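PDB 4HPP: probable glutamine synthetase from Pseudomonas aeruginosa, which belongs to the glutamine synthetase family, with an N-terminal beta domain and a catalytic domain, and binds glutamic acid and magnesium. Local coordinates for residues A301-R306 / L312-V317; L249-E252 / N257-S260. All coordinates share one frame; numbering follows the deposited sequence.

Overall arrangement
Both contacts belong to the catalytic domain and lie on the same side of the chain's centre, with their own centres about 12 Å apart. Contact 2 comes first along the chain, in the loop between strand 235-243 and helix 261-281; contact 1 follows that helix and joins strand 303-304 to strand 312-315 at one side of the mixed sheet of this domain. They meet through Asn257, whose side chain packs on Leu303, Leu305 and Ile314. Helix 261-281, against which Leu312 of contact 1 packs, starts right after Ser260 of contact 2. The loop before the helix, the helix itself and the strand pair of the sheet therefore come together here.

Contact 1 of 2, residues A301-R306 / L312-V317; sequences ACLGLR and LRICPV
Cys302 and Gly304 are joined to Leu312 and Ile314 by three backbone hydrogen bonds, in a short parallel strand pair. Ile314 N gives the straightest, to Gly304 O at 2.8 Å with an N-H...O angle of 155°. Gly304 N returns a bond to Leu312 O at 3.0 Å, while the one from Leu312 N to Cys302 O is weak at 3.3 Å. CA-H...O contacts fill in between: Leu303 CA meets Leu312 O, and Arg313 CA meets Gly304 O.

Branched apolar side chains pack beside this ladder. CD2 of Leu303 meets CD1 of Ile314 at 3.6 Å, and its other methyl, CD1, lies 4.2 Å from Leu312 CD2. In Leu303, chi1 (-175°) swings CG beside the carbonyl carbon, and an unusual chi2 then spreads the two methyls to these partners. Leu305 reaches over with CD1 alone, 4.0 Å from Ile314 CG2, and approaches Pro316 more distantly. Ile314 suits its buried place, since its CD1 and CG2 serve different leucines. Leu312 carries the apolar surface on to helix 261-281.

Gly304, without a side chain, pairs with Arg313 on the face away from Leu303. Arg313 CG passes 3.8 Å from Gly304 O before chi3 (76°) bends the chain, and NH1 forms a salt bridge with Glu332.

Part of the backbone polarity is met across this pair, while strand 312-315 also bonds strand 330-336 through Arg313 and Cys315. Leu303 and Leu312 share one face, and Ile314 extends the apolar contacts to Leu305. The side chain of Arg313 lies about 7 Å from the bound glutamic acid, its charge probably balanced by Glu332.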
loop_
_atom_site.group_PDB
_atom_site.type_symbol
_atom_site.label_atom_id
_atom_site.label_comp_id
_atom_site.label_asym_id
_atom_site.label_seq_id
_atom_site.Cartn_x
_atom_site.Cartn_y
_atom_site.Cartn_z
ATOM N N ALA A 301 -9.346 -29.233 -48.709
ATOM C CA ALA A 301 -10.490 -28.437 -49.085
ATOM C C ALA A 301 -11.605 -29.395 -49.401
ATOM O O ALA A 301 -11.678 -29.946 -50.495
ATOM C CB ALA A 301 -10.178 -27.545 -50.272
ATOM N N CYS A 302 -12.468 -29.612 -48.421
ATOM C CA CYS A 302 -13.618 -30.509 -48.543
ATOM C C CYS A 302 -14.795 -29.836 -47.811
ATOM O O CYS A 302 -14.648 -28.760 -47.249
ATOM C CB CYS A 302 -13.279 -31.864 -47.911
ATOM S SG CYS A 302 -12.764 -31.708 -46.172
ATOM N N LEU A 303 -15.940 -30.493 -47.785
ATOM C CA LEU A 303 -17.131 -29.943 -47.188
ATOM C C LEU A 303 -17.679 -30.864 -46.080
ATOM O O LEU A 303 -17.394 -32.080 -46.022
ATOM C CB LEU A 303 -18.166 -29.704 -48.280
ATOM C CG LEU A 303 -19.501 -29.029 -47.977
ATOM C CD1 LEU A 303 -19.459 -27.585 -48.402
ATOM C CD2 LEU A 303 -20.544 -29.751 -48.813
ATOM N N GLY A 304 -18.462 -30.278 -45.185
ATOM C CA GLY A 304 -19.053 -31.055 -44.123
ATOM C C GLY A 304 -20.449 -30.594 -43.810
ATOM O O GLY A 304 -20.731 -29.412 -43.807
ATOM N N LEU A 305 -21.340 -31.533 -43.570
ATOM C CA LEU A 305 -22.573 -31.207 -42.861
ATOM C C LEU A 305 -22.205 -31.501 -41.411
ATOM O O LEU A 305 -22.677 -30.867 -40.463
ATOM C CB LEU A 305 -23.697 -32.133 -43.366
ATOM C CG LEU A 305 -25.173 -31.976 -43.005
ATOM C CD1 LEU A 305 -25.690 -30.558 -43.190
ATOM C CD2 LEU A 305 -26.031 -32.937 -43.819
ATOM N N ARG A 306 -21.218 -32.388 -41.303
ATOM C CA ARG A 306 -21.104 -33.407 -40.274
ATOM C C ARG A 306 -20.029 -33.082 -39.262
ATOM O O ARG A 306 -20.277 -33.081 -38.056
ATOM C CB ARG A 306 -20.736 -34.728 -40.974
ATOM C CG ARG A 306 -20.975 -34.726 -42.494
ATOM C CD ARG A 306 -19.788 -35.237 -43.318
ATOM N NE ARG A 306 -19.978 -34.917 -44.733
ATOM C CZ ARG A 306 -19.181 -35.290 -45.736
ATOM N NH1 ARG A 306 -18.095 -36.036 -45.519
ATOM N NH2 ARG A 306 -19.492 -34.911 -46.971
ATOM N N LEU A 312 -14.920 -26.215 -45.092
ATOM C CA LEU A 312 -16.161 -25.441 -45.307
ATOM C C LEU A 312 -17.285 -26.265 -44.766
ATOM O O LEU A 312 -17.422 -27.434 -45.106
ATOM C CB LEU A 312 -16.377 -25.163 -46.793
ATOM C CG LEU A 312 -17.236 -24.024 -47.308
ATOM C CD1 LEU A 312 -16.698 -22.676 -46.897
ATOM C CD2 LEU A 312 -17.286 -24.053 -48.831
ATOM N N ARG A 313 -18.083 -25.683 -43.883
ATOM C CA ARG A 313 -19.081 -26.467 -43.171
ATOM C C ARG A 313 -20.439 -25.847 -43.313
ATOM O O ARG A 313 -20.615 -24.656 -43.105
ATOM C CB ARG A 313 -18.708 -26.604 -41.694
ATOM C CG ARG A 313 -19.777 -27.267 -40.821
ATOM C CD ARG A 313 -19.255 -27.556 -39.421
ATOM N NE ARG A 313 -19.186 -26.351 -38.583
ATOM C CZ ARG A 313 -20.170 -25.897 -37.799
ATOM N NH1 ARG A 313 -19.980 -24.791 -37.088
ATOM N NH2 ARG A 313 -21.338 -26.540 -37.722
ATOM N N ILE A 314 -21.390 -26.672 -43.712
ATOM C CA ILE A 314 -22.798 -26.324 -43.717
ATOM C C ILE A 314 -23.325 -26.339 -42.288
ATOM O O ILE A 314 -23.187 -27.341 -41.583
ATOM C CB ILE A 314 -23.598 -27.340 -44.542
ATOM C CG1 ILE A 314 -23.019 -27.461 -45.965
ATOM C CG2 ILE A 314 -25.054 -26.920 -44.592
ATOM C CD1 ILE A 314 -23.191 -28.831 -46.590
ATOM N N CYS A 315 -23.903 -25.216 -41.866
ATOM C CA CYS A 315 -24.482 -25.060 -40.512
ATOM C C CYS A 315 -25.982 -25.228 -40.620
ATOM O O CYS A 315 -26.709 -24.242 -40.913
ATOM C CB CYS A 315 -24.175 -23.679 -39.885
ATOM S SG CYS A 315 -22.407 -23.277 -39.727
ATOM N N PRO A 316 -26.454 -26.462 -40.363
ATOM C CA PRO A 316 -27.834 -26.783 -40.664
ATOM C C PRO A 316 -28.747 -25.966 -39.752
ATOM O O PRO A 316 -28.287 -25.378 -38.762
ATOM C CB PRO A 316 -27.924 -28.274 -40.338
ATOM C CG PRO A 316 -26.939 -28.464 -39.222
ATOM C CD PRO A 316 -25.897 -27.370 -39.345
ATOM N N VAL A 317 -30.021 -25.909 -40.104
ATOM C CA VAL A 317 -30.987 -25.172 -39.301
ATOM C C VAL A 317 -31.292 -25.843 -37.924
ATOM O O VAL A 317 -31.050 -27.037 -37.732
ATOM C CB VAL A 317 -32.247 -24.888 -40.137
ATOM C CG1 VAL A 317 -31.924 -23.822 -41.189
ATOM C CG2 VAL A 317 -32.777 -26.180 -40.764
#

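Contact 2 of 2, residues L249-E252 / N257-S260; sequences LLYE and NDLS
Ser260 meets Leu249 and Leu250 with both its side chain and its backbone. OG donates to Leu249 O at 3.0 Å, coming from above the carbonyl plane, 55° out of it. With chi1 at -104°, away from the usual staggered positions, the hydroxyl is turned to this carbonyl. Ser260 N meanwhile donates to Leu250 O at 2.8 Å, in a nearly straight bond. A small hydroxyl residue suits this spot, because its CB fits closely among the two carbonyls while OG still finds an acceptor.

Asp258 and Tyr251 lie alongside each other and point the same way. The touching atom of Asp258 is CB, 3.5 Å from Tyr251 CD2, and its carboxylate plane is turned 74° from the ring. CG of Asp258 sits beside its own backbone N, with the methylene left against the ring and OD1 making a weak hydrogen bond with Gly254 N in the loop between the segments. The tyrosine ring also meets that of Tyr329. Its breadth lets it bridge the aspartate methylene and this second ring.

Between these two groups the backbones close up: Glu252 N donates to Asp258 O at 2.6 Å. Leu259 CD1 comes within 3.3 Å of Leu250 O, and beyond the contact its side chain packs on Tyr329 and Glu264. The Glu252 chain is extended beyond CG, bringing OE1 to 3.8 Å from Ser260 OG.

The arrangement is a loop folded back on itself, closed by one bridge, Tyr251 with Leu259, that the two backbone bonds flank, and by the Ser260 hydroxyl. Ser260 occupies the N-cap position of helix 261-281 without a side-chain capping bond, its hydroxyl serving the loop instead, where the glutamine synthetase catalytic domain passes from strand 235-243 into this helix.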
loop_
_atom_site.group_PDB
_atom_site.type_symbol
_atom_site.label_atom_id
_atom_site.label_comp_id
_atom_site.label_asym_id
_atom_site.label_seq_id
_atom_site.Cartn_x
_atom_site.Cartn_y
_atom_site.Cartn_z
ATOM N N LEU A 249 -30.950 -17.709 -50.383
ATOM C CA LEU A 249 -30.736 -18.264 -51.712
ATOM C C LEU A 249 -29.695 -19.375 -51.660
ATOM O O LEU A 249 -29.392 -20.013 -52.674
ATOM C CB LEU A 249 -30.295 -17.169 -52.697
ATOM C CG LEU A 249 -31.221 -16.004 -53.107
ATOM C CD1 LEU A 249 -30.409 -14.824 -53.637
ATOM C CD2 LEU A 249 -32.265 -16.409 -54.145
ATOM N N LEU A 250 -29.151 -19.611 -50.474
ATOM C CA LEU A 250 -28.236 -20.708 -50.290
ATOM C C LEU A 250 -29.029 -21.978 -50.060
ATOM O O LEU A 250 -28.520 -23.080 -50.285
ATOM C CB LEU A 250 -27.364 -20.468 -49.062
ATOM C CG LEU A 250 -26.004 -19.809 -49.285
ATOM C CD1 LEU A 250 -25.100 -20.061 -48.091
ATOM C CD2 LEU A 250 -25.331 -20.324 -50.557
ATOM N N TYR A 251 -30.265 -21.831 -49.585
ATOM C CA TYR A 251 -30.965 -22.971 -48.988
ATOM C C TYR A 251 -32.282 -23.423 -49.642
ATOM O O TYR A 251 -33.154 -22.610 -49.958
ATOM C CB TYR A 251 -31.098 -22.743 -47.489
ATOM C CG TYR A 251 -32.325 -23.294 -46.799
ATOM C CD1 TYR A 251 -33.543 -22.600 -46.832
ATOM C CD2 TYR A 251 -32.253 -24.476 -46.047
ATOM C CE1 TYR A 251 -34.664 -23.092 -46.173
ATOM C CE2 TYR A 251 -33.360 -24.976 -45.382
ATOM C CZ TYR A 251 -34.560 -24.273 -45.451
ATOM O OH TYR A 251 -35.663 -24.755 -44.801
ATOM N N GLU A 252 -32.383 -24.742 -49.817
ATOM C CA GLU A 252 -33.499 -25.406 -50.476
ATOM C C GLU A 252 -33.781 -26.772 -49.870
ATOM O O GLU A 252 -33.104 -27.748 -50.228
ATOM C CB GLU A 252 -33.159 -25.639 -51.931
ATOM C CG GLU A 252 -33.866 -24.744 -52.921
ATOM C CD GLU A 252 -33.862 -25.403 -54.276
ATOM O OE1 GLU A 252 -32.933 -25.144 -55.078
ATOM O OE2 GLU A 252 -34.753 -26.243 -54.503
ATOM N N ASN A 257 -28.569 -31.839 -48.157
ATOM C CA ASN A 257 -27.949 -30.803 -47.310
ATOM C C ASN A 257 -28.859 -29.582 -47.104
ATOM O O ASN A 257 -28.695 -28.862 -46.126
ATOM C CB ASN A 257 -26.608 -30.322 -47.862
ATOM C CG ASN A 257 -25.552 -31.412 -47.900
ATOM O OD1 ASN A 257 -25.629 -32.419 -47.173
ATOM N ND2 ASN A 257 -24.541 -31.211 -48.750
ATOM N N ASP A 258 -29.825 -29.389 -48.012
ATOM C CA ASP A 258 -30.728 -28.215 -48.071
ATOM C C ASP A 258 -30.023 -27.085 -48.822
ATOM O O ASP A 258 -30.392 -25.914 -48.697
ATOM C CB ASP A 258 -31.248 -27.759 -46.686
ATOM C CG ASP A 258 -31.984 -28.859 -45.941
ATOM O OD1 ASP A 258 -32.774 -29.617 -46.563
ATOM O OD2 ASP A 258 -31.784 -28.953 -44.718
ATOM N N LEU A 259 -29.021 -27.483 -49.610
ATOM C CA LEU A 259 -28.197 -26.589 -50.414
ATOM C C LEU A 259 -28.836 -26.325 -51.782
ATOM O O LEU A 259 -29.287 -27.265 -52.431
ATOM C CB LEU A 259 -26.799 -27.204 -50.603
ATOM C CG LEU A 259 -25.652 -26.299 -51.041
ATOM C CD1 LEU A 259 -25.732 -24.903 -50.426
ATOM C CD2 LEU A 259 -24.310 -26.936 -50.699
ATOM N N SER A 260 -28.880 -25.048 -52.187
ATOM C CA SER A 260 -29.289 -24.596 -53.517
ATOM C C SER A 260 -28.317 -24.988 -54.580
ATOM O O SER A 260 -27.140 -25.182 -54.299
ATOM C CB SER A 260 -29.306 -23.091 -53.541
ATOM O OG SER A 260 -30.629 -22.624 -53.483
#